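Local coordinates for protein pyridoxal kinase (Entamoeba histolytica, PDB 4S1H) that probably phosphorylates pyridoxal with ATP to give pyridoxal 5'-phosphate, as a kinase of the ribokinase clan, at residues 235-246 and 267-278. Numbering follows the deposited sequence.
Sequences EHAVNRAISTLQ and LKGTEESFTITY. With ADP (adenosine-5'-diphosphate), chain C.
Helix residues 235-246 are crossed by segment 267-278, a loop up to the short strand 277-278, which passes over the helix flank with CA atoms 5.0 Å apart at Arg-240 and Glu-272. The amide of Asn-239 bridges the N-H and C=O of Phe-274: its OD1 accepts the Phe-274 N-H in the carbonyl plane, and its ND2 donates to Phe-274 O at 2.8 Å from above the plane of that carbonyl. With CG swung anti to the backbone N (chi1 -158°), the amide is turned to Phe-274, where both its oxygen and its nitrogen are bonded; ND2 also donates to a water shared with Glu-272 OE1. One turn on, Ser-243 OG receives the Ser-273 N-H at 2.9 Å and donates to Asn-239 O, so this hydroxyl ties the loop to the helix.

Glu-272 reaches back along the helix, its chain extended beyond CG. OE1 accepts a hydrogen bond from His-236 ND1 on its syn lone pair (2.8 Å), near the imidazole plane, whereas OE2 meets Arg-240 NE on its anti lone pair in a 3.1 Å salt bridge. Thr-270 CG2 rests over one face of the Arg-240 guanidinium. A water joins Thr-244 OG1 to Leu-267 O and Gly-269 O.

Phe-274 presents its ring edge to Gln-246 CG, 3.4 Å from CZ, and meets Ile-242 CG2. Ile-242 CD1 lies 3.4 Å from ADP O3', so the ring packs on helix residues that also line the ADP pocket. Farther along, Tyr-278 OH sits 2.7 Å from both OE1 and OE2 of Glu-235. Helix 216-229 packs on Ala-237 and Ala-241, while Phe-274 and Ile-276 lean on Ile-204 of strand 202-207, beside which strand 277-278 completes the antiparallel sheet.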
ATOM      1  N   GLU A 235      -9.580  20.283  16.018  1.00 19.14           N
ATOM      2  CA  GLU A 235     -10.117  21.357  15.166  1.00 25.03           C
ATOM      3  C   GLU A 235      -9.192  21.677  14.007  1.00 19.91           C
ATOM      4  O   GLU A 235      -9.638  21.804  12.866  1.00 21.03           O
ATOM      5  CB  GLU A 235     -10.340  22.662  15.943  1.00 23.73           C
ATOM      6  CG  GLU A 235     -11.582  22.696  16.771  1.00 37.78           C
ATOM      7  CD  GLU A 235     -11.802  24.070  17.388  1.00 27.80           C
ATOM      8  OE1 GLU A 235     -11.223  25.056  16.862  1.00 34.68           O
ATOM      9  OE2 GLU A 235     -12.512  24.140  18.408  1.00 27.49           O
ATOM     10  N   HIS A 236      -7.912  21.824  14.324  1.00 20.46           N
ATOM     11  CA  HIS A 236      -6.904  22.182  13.331  1.00 20.72           C
ATOM     12  C   HIS A 236      -6.615  20.992  12.413  1.00 19.77           C
ATOM     13  O   HIS A 236      -6.429  21.202  11.201  1.00 21.14           O
ATOM     14  CB  HIS A 236      -5.654  22.729  14.037  1.00 21.86           C
ATOM     15  CG  HIS A 236      -5.921  23.976  14.838  1.00 23.96           C
ATOM     16  ND1 HIS A 236      -5.991  25.227  14.264  1.00 33.87           N
ATOM     17  CD2 HIS A 236      -6.210  24.150  16.149  1.00 35.94           C
ATOM     18  CE1 HIS A 236      -6.276  26.123  15.195  1.00 33.39           C
ATOM     19  NE2 HIS A 236      -6.429  25.492  16.344  1.00 39.56           N
ATOM     20  N   ALA A 237      -6.609  19.758  12.954  1.00 15.59           N
ATOM     21  CA  ALA A 237      -6.416  18.543  12.147  1.00 15.20           C
ATOM     22  C   ALA A 237      -7.538  18.412  11.120  1.00 14.64           C
ATOM     23  O   ALA A 237      -7.303  18.158   9.952  1.00 14.65           O
ATOM     24  CB  ALA A 237      -6.331  17.290  13.023  1.00 14.79           C
ATOM     25  N   VAL A 238      -8.769  18.657  11.563  1.00 14.60           N
ATOM     26  CA  VAL A 238      -9.906  18.575  10.641  1.00 15.01           C
ATOM     27  C   VAL A 238      -9.805  19.638   9.529  1.00 15.98           C
ATOM     28  O   VAL A 238      -9.991  19.347   8.332  1.00 15.97           O
ATOM     29  CB  VAL A 238     -11.246  18.756  11.371  1.00 17.53           C
ATOM     30  CG1 VAL A 238     -12.413  18.894  10.391  1.00 17.36           C
ATOM     31  CG2 VAL A 238     -11.509  17.590  12.314  1.00 19.98           C
ATOM     32  N   ASN A 239      -9.478  20.871   9.922  1.00 16.20           N
ATOM     33  CA  ASN A 239      -9.385  21.983   8.962  1.00 16.26           C
ATOM     34  C   ASN A 239      -8.283  21.721   7.940  1.00 17.39           C
ATOM     35  O   ASN A 239      -8.477  21.894   6.751  1.00 17.25           O
ATOM     36  CB  ASN A 239      -9.157  23.293   9.713  1.00 18.33           C
ATOM     37  CG  ASN A 239      -9.566  24.519   8.908  1.00 20.44           C
ATOM     38  OD1 ASN A 239      -9.505  24.539   7.667  1.00 22.86           O
ATOM     39  ND2 ASN A 239      -9.910  25.570   9.609  1.00 19.76           N
ATOM     40  N   ARG A 240      -7.126  21.248   8.408  1.00 15.85           N
ATOM     41  CA  ARG A 240      -6.034  20.913   7.481  1.00 16.08           C
ATOM     42  C   ARG A 240      -6.437  19.802   6.527  1.00 15.53           C
ATOM     43  O   ARG A 240      -6.166  19.864   5.337  1.00 15.80           O
ATOM     44  CB  ARG A 240      -4.792  20.466   8.235  1.00 16.87           C
ATOM     45  CG  ARG A 240      -4.105  21.576   8.984  1.00 17.87           C
ATOM     46  CD  ARG A 240      -2.817  21.082   9.642  1.00 17.74           C
ATOM     47  NE  ARG A 240      -2.224  22.113  10.470  1.00 19.63           N
ATOM     48  CZ  ARG A 240      -1.033  22.023  11.088  1.00 20.66           C
ATOM     49  NH1 ARG A 240      -0.297  20.936  10.976  1.00 23.66           N
ATOM     50  NH2 ARG A 240      -0.588  23.047  11.808  1.00 25.34           N
ATOM     51  N   ALA A 241      -7.116  18.789   7.058  1.00 15.09           N
ATOM     52  CA  ALA A 241      -7.523  17.647   6.271  1.00 15.39           C
ATOM     53  C   ALA A 241      -8.540  18.053   5.200  1.00 14.91           C
ATOM     54  O   ALA A 241      -8.363  17.701   4.031  1.00 15.06           O
ATOM     55  CB  ALA A 241      -8.048  16.523   7.150  1.00 17.37           C
ATOM     56  N   ILE A 242      -9.537  18.863   5.572  1.00 15.56           N
ATOM     57  CA  ILE A 242     -10.552  19.294   4.621  1.00 17.23           C
ATOM     58  C   ILE A 242      -9.949  20.227   3.583  1.00 16.15           C
ATOM     59  O   ILE A 242     -10.296  20.153   2.407  1.00 16.94           O
ATOM     60  CB  ILE A 242     -11.727  19.988   5.363  1.00 17.20           C
ATOM     61  CG1 ILE A 242     -12.410  18.945   6.261  1.00 18.57           C
ATOM     62  CG2 ILE A 242     -12.671  20.743   4.416  1.00 24.60           C
ATOM     63  CD1 ILE A 242     -13.403  18.017   5.624  1.00 27.08           C
ATOM     64  N   SER A 243      -9.003  21.054   4.009  1.00 16.71           N
ATOM     65  CA  SER A 243      -8.296  21.963   3.116  1.00 17.20           C
ATOM     66  C   SER A 243      -7.472  21.231   2.104  1.00 17.18           C
ATOM     67  O   SER A 243      -7.545  21.537   0.907  1.00 17.85           O
ATOM     68  CB  SER A 243      -7.469  22.991   3.899  1.00 17.77           C
ATOM     69  OG  SER A 243      -8.327  23.778   4.724  1.00 18.03           O
ATOM     70  N   THR A 244      -6.685  20.260   2.569  1.00 16.64           N
ATOM     71  CA  THR A 244      -5.865  19.446   1.677  1.00 17.21           C
ATOM     72  C   THR A 244      -6.744  18.671   0.699  1.00 17.51           C
ATOM     73  O   THR A 244      -6.452  18.613  -0.494  1.00 17.12           O
ATOM     74  CB  THR A 244      -4.959  18.533   2.497  1.00 18.42           C
ATOM     75  OG1 THR A 244      -4.063  19.357   3.254  1.00 17.37           O
ATOM     76  CG2 THR A 244      -4.155  17.588   1.604  1.00 17.86           C
ATOM     77  N   LEU A 245      -7.871  18.160   1.185  1.00 16.52           N
ATOM     78  CA  LEU A 245      -8.802  17.451   0.298  1.00 18.46           C
ATOM     79  C   LEU A 245      -9.380  18.343  -0.800  1.00 18.15           C
ATOM     80  O   LEU A 245      -9.521  17.904  -1.954  1.00 18.92           O
ATOM     81  CB  LEU A 245      -9.917  16.813   1.123  1.00 21.51           C
ATOM     82  CG  LEU A 245     -10.741  15.645   0.575  1.00 33.72           C
ATOM     83  CD1 LEU A 245      -9.998  14.665  -0.313  1.00 29.67           C
ATOM     84  CD2 LEU A 245     -11.338  14.904   1.764  1.00 48.96           C
ATOM     85  N   GLN A 246      -9.724  19.601  -0.490  1.00 19.98           N
ATOM     86  CA  GLN A 246     -10.190  20.525  -1.533  1.00 23.18           C
ATOM     87  C   GLN A 246      -9.138  20.710  -2.595  1.00 21.71           C
ATOM     88  O   GLN A 246      -9.425  20.685  -3.787  1.00 23.64           O
ATOM     89  CB  GLN A 246     -10.590  21.901  -0.968  1.00 28.72           C
ATOM     90  CG  GLN A 246     -11.936  21.937  -0.295  1.00 58.83           C
ATOM     91  CD  GLN A 246     -13.084  21.524  -1.221  1.00 82.18           C
ATOM     92  OE1 GLN A 246     -13.545  20.393  -1.223  1.00 26.83           O
ATOM     93  NE2 GLN A 246     -13.528  22.464  -2.045  1.00 97.10           N
ATOM     94  N   LEU A 267       0.249  16.716   0.815  1.00 22.05           N
ATOM     95  CA  LEU A 267      -0.507  15.978   1.814  1.00 19.64           C
ATOM     96  C   LEU A 267      -0.224  16.466   3.241  1.00 18.32           C
ATOM     97  O   LEU A 267      -1.144  16.459   4.071  1.00 21.53           O
ATOM     98  CB  LEU A 267      -0.264  14.471   1.707  1.00 20.25           C
ATOM     99  CG  LEU A 267      -0.889  13.760   0.511  1.00 22.11           C
ATOM    100  CD1 LEU A 267      -0.475  12.318   0.509  1.00 17.82           C
ATOM    101  CD2 LEU A 267      -2.422  13.826   0.529  1.00 25.82           C
ATOM    102  N   LYS A 268       0.995  16.941   3.473  1.00 19.94           N
ATOM    103  CA  LYS A 268       1.433  17.516   4.744  1.00 23.23           C
ATOM    104  C   LYS A 268       1.236  19.018   4.804  1.00 21.47           C
ATOM    105  O   LYS A 268       1.790  19.693   5.677  1.00 24.06           O
ATOM    106  CB  LYS A 268       2.913  17.189   5.016  1.00 26.99           C
ATOM    107  CG  LYS A 268       3.186  15.728   5.330  1.00 37.75           C
ATOM    108  CD  LYS A 268       4.650  15.465   5.689  1.00 46.38           C
ATOM    109  CE  LYS A 268       5.160  16.276   6.871  1.00 51.95           C
ATOM    110  NZ  LYS A 268       4.281  16.437   8.078  1.00 47.22           N
ATOM    111  N   GLY A 269       0.411  19.563   3.902  1.00 21.76           N
ATOM    112  CA  GLY A 269       0.032  20.970   3.931  1.00 23.10           C
ATOM    113  C   GLY A 269      -0.575  21.373   5.240  1.00 20.96           C
ATOM    114  O   GLY A 269      -1.337  20.616   5.840  1.00 19.96           O
ATOM    115  N   THR A 270      -0.231  22.570   5.672  1.00 20.65           N
ATOM    116  CA  THR A 270      -0.704  23.106   6.942  1.00 20.57           C
ATOM    117  C   THR A 270      -1.693  24.222   6.747  1.00 21.09           C
ATOM    118  O   THR A 270      -2.173  24.763   7.744  1.00 24.16           O
ATOM    119  CB  THR A 270       0.466  23.641   7.798  1.00 23.60           C
ATOM    120  OG1 THR A 270       1.172  24.640   7.061  1.00 27.54           O
ATOM    121  CG2 THR A 270       1.378  22.521   8.187  1.00 26.98           C
ATOM    122  N   GLU A 271      -2.057  24.548   5.500  1.00 20.73           N
ATOM    123  CA  GLU A 271      -3.098  25.584   5.268  1.00 23.42           C
ATOM    124  C   GLU A 271      -4.429  25.145   5.867  1.00 20.40           C
ATOM    125  O   GLU A 271      -4.837  23.992   5.735  1.00 20.48           O
ATOM    126  CB  GLU A 271      -3.270  25.880   3.781  1.00 28.06           C
ATOM    127  CG  GLU A 271      -3.906  27.245   3.521  1.00 43.32           C
ATOM    128  CD  GLU A 271      -4.240  27.532   2.074  1.00 66.70           C
ATOM    129  OE1 GLU A 271      -4.341  26.602   1.242  1.00 56.70           O
ATOM    130  OE2 GLU A 271      -4.458  28.721   1.787  1.00 61.26           O
ATOM    131  N   GLU A 272      -5.058  26.079   6.578  1.00 21.25           N
ATOM    132  CA  GLU A 272      -6.363  25.872   7.168  1.00 23.01           C
ATOM    133  C   GLU A 272      -7.264  26.919   6.534  1.00 23.08           C
ATOM    134  O   GLU A 272      -7.443  28.011   7.078  1.00 27.29           O
ATOM    135  CB  GLU A 272      -6.267  25.995   8.689  1.00 25.61           C
ATOM    136  CG  GLU A 272      -5.355  24.920   9.266  1.00 28.29           C
ATOM    137  CD  GLU A 272      -5.205  24.949  10.763  1.00 35.31           C
ATOM    138  OE1 GLU A 272      -6.079  25.533  11.443  1.00 33.84           O
ATOM    139  OE2 GLU A 272      -4.220  24.337  11.250  1.00 26.56           O
ATOM    140  N   SER A 273      -7.847  26.557   5.401  1.00 21.34           N
ATOM    141  CA  SER A 273      -8.558  27.469   4.508  1.00 24.33           C
ATOM    142  C   SER A 273     -10.008  27.716   4.872  1.00 21.95           C
ATOM    143  O   SER A 273     -10.637  28.595   4.270  1.00 24.67           O
ATOM    144  CB  SER A 273      -8.582  26.913   3.083  1.00 27.95           C
ATOM    145  OG  SER A 273      -7.388  26.299   2.772  1.00 39.01           O
ATOM    146  N   PHE A 274     -10.563  26.928   5.794  1.00 22.66           N
ATOM    147  CA  PHE A 274     -11.994  27.052   6.137  1.00 22.17           C
ATOM    148  C   PHE A 274     -12.145  27.647   7.495  1.00 25.45           C
ATOM    149  O   PHE A 274     -11.226  27.709   8.289  1.00 21.84           O
ATOM    150  CB  PHE A 274     -12.665  25.683   6.092  1.00 28.85           C
ATOM    151  CG  PHE A 274     -12.729  25.111   4.722  1.00 21.97           C
ATOM    152  CD1 PHE A 274     -11.705  24.336   4.202  1.00 24.33           C
ATOM    153  CD2 PHE A 274     -13.835  25.396   3.920  1.00 30.03           C
ATOM    154  CE1 PHE A 274     -11.797  23.850   2.914  1.00 22.03           C
ATOM    155  CE2 PHE A 274     -13.925  24.899   2.644  1.00 33.54           C
ATOM    156  CZ  PHE A 274     -12.914  24.125   2.144  1.00 33.13           C
ATOM    157  N   THR A 275     -13.349  28.133   7.751  1.00 22.48           N
ATOM    158  CA  THR A 275     -13.684  28.712   9.020  1.00 24.91           C
ATOM    159  C   THR A 275     -14.292  27.636   9.902  1.00 23.25           C
ATOM    160  O   THR A 275     -15.217  26.933   9.477  1.00 24.79           O
ATOM    161  CB  THR A 275     -14.687  29.872   8.807  1.00 32.68           C
ATOM    162  OG1 THR A 275     -14.087  30.860   7.957  1.00 35.65           O
ATOM    163  CG2 THR A 275     -15.070  30.516  10.118  1.00 32.74           C
ATOM    164  N   ILE A 276     -13.780  27.534  11.126  1.00 24.82           N
ATOM    165  CA  ILE A 276     -14.386  26.730  12.193  1.00 21.36           C
ATOM    166  C   ILE A 276     -15.517  27.550  12.788  1.00 21.15           C
ATOM    167  O   ILE A 276     -15.290  28.615  13.388  1.00 24.29           O
ATOM    168  CB  ILE A 276     -13.370  26.426  13.326  1.00 22.12           C
ATOM    169  CG1 ILE A 276     -12.230  25.588  12.760  1.00 32.41           C
ATOM    170  CG2 ILE A 276     -14.031  25.716  14.509  1.00 22.55           C
ATOM    171  CD1 ILE A 276     -12.684  24.296  12.134  1.00 25.81           C
ATOM    172  N   THR A 277     -16.747  27.069  12.606  1.00 18.71           N
ATOM    173  CA  THR A 277     -17.922  27.792  13.139  1.00 19.58           C
ATOM    174  C   THR A 277     -18.516  27.064  14.323  1.00 18.78           C
ATOM    175  O   THR A 277     -19.126  26.005  14.163  1.00 18.43           O
ATOM    176  CB  THR A 277     -18.945  27.933  12.028  1.00 19.35           C
ATOM    177  OG1 THR A 277     -18.319  28.633  10.932  1.00 23.81           O
ATOM    178  CG2 THR A 277     -20.230  28.695  12.516  1.00 20.50           C
ATOM    179  N   TYR A 278     -18.412  27.678  15.506  1.00 19.69           N
ATOM    180  CA  TYR A 278     -19.019  27.099  16.710  1.00 19.11           C
ATOM    181  C   TYR A 278     -20.503  27.279  16.703  1.00 20.37           C
ATOM    182  O   TYR A 278     -21.015  28.387  16.475  1.00 20.03           O
ATOM    183  CB  TYR A 278     -18.425  27.673  17.981  1.00 20.29           C
ATOM    184  CG  TYR A 278     -16.941  27.452  18.038  1.00 21.92           C
ATOM    185  CD1 TYR A 278     -16.425  26.163  18.018  1.00 23.37           C
ATOM    186  CD2 TYR A 278     -16.058  28.524  18.060  1.00 24.06           C
ATOM    187  CE1 TYR A 278     -15.058  25.938  18.049  1.00 23.84           C
ATOM    188  CE2 TYR A 278     -14.681  28.307  18.078  1.00 26.84           C
ATOM    189  CZ  TYR A 278     -14.196  27.013  18.055  1.00 26.62           C
ATOM    190  OH  TYR A 278     -12.845  26.834  18.085  1.00 28.07           O
TER
HETATM  191  PB  ADP C 301     -17.429   9.514   1.859  1.00 22.47           P
HETATM  192  O1B ADP C 301     -18.816   9.729   1.298  1.00 24.27           O
HETATM  193  O2B ADP C 301     -16.448   8.959   0.840  1.00 23.92           O
HETATM  194  O3B ADP C 301     -17.476   8.820   3.185  1.00 24.92           O
HETATM  195  PA  ADP C 301     -17.592  12.402   2.065  1.00 22.51           P
HETATM  196  O1A ADP C 301     -18.220  12.746   3.388  1.00 20.89           O
HETATM  197  O2A ADP C 301     -18.436  12.391   0.833  1.00 19.50           O
HETATM  198  O3A ADP C 301     -16.840  10.971   2.188  1.00 21.49           O
HETATM  199  O5' ADP C 301     -16.356  13.355   1.798  1.00 23.04           O
HETATM  200  C5' ADP C 301     -15.289  13.543   2.704  1.00 23.46           C
HETATM  201  C4' ADP C 301     -14.809  14.955   2.522  1.00 21.40           C
HETATM  202  O4' ADP C 301     -14.402  15.145   1.167  1.00 19.68           O
HETATM  203  C3' ADP C 301     -15.926  15.963   2.767  1.00 20.93           C
HETATM  204  O3' ADP C 301     -15.968  16.367   4.140  1.00 19.42           O
HETATM  205  C2' ADP C 301     -15.565  17.070   1.824  1.00 17.94           C
HETATM  206  O2' ADP C 301     -14.602  17.920   2.431  1.00 23.55           O
HETATM  207  C1' ADP C 301     -14.901  16.370   0.651  1.00 21.82           C
HETATM  208  N9  ADP C 301     -15.785  16.115  -0.511  1.00 19.29           N
HETATM  209  C8  ADP C 301     -16.365  14.974  -0.906  1.00 23.93           C
HETATM  210  N7  ADP C 301     -17.079  15.144  -2.047  1.00 24.79           N
HETATM  211  C5  ADP C 301     -16.944  16.431  -2.395  1.00 25.28           C
HETATM  212  C6  ADP C 301     -17.419  17.293  -3.503  1.00 18.32           C
HETATM  213  N6  ADP C 301     -18.210  16.769  -4.462  1.00 28.07           N
HETATM  214  N1  ADP C 301     -17.047  18.590  -3.486  1.00 25.86           N
HETATM  215  C2  ADP C 301     -16.253  19.110  -2.507  1.00 38.32           C
HETATM  216  N3  ADP C 301     -15.780  18.378  -1.477  1.00 23.35           N
HETATM  217  C4  ADP C 301     -16.090  17.063  -1.382  1.00 22.17           C
HETATM  218  O   HOH W   1      -8.874  25.579  12.345  1.00 34.78           O
HETATM  219  O   HOH W   2      -4.726  23.384   1.150  1.00 35.77           O
HETATM  220  O   HOH W   3      -2.765  18.283   5.393  1.00 16.12           O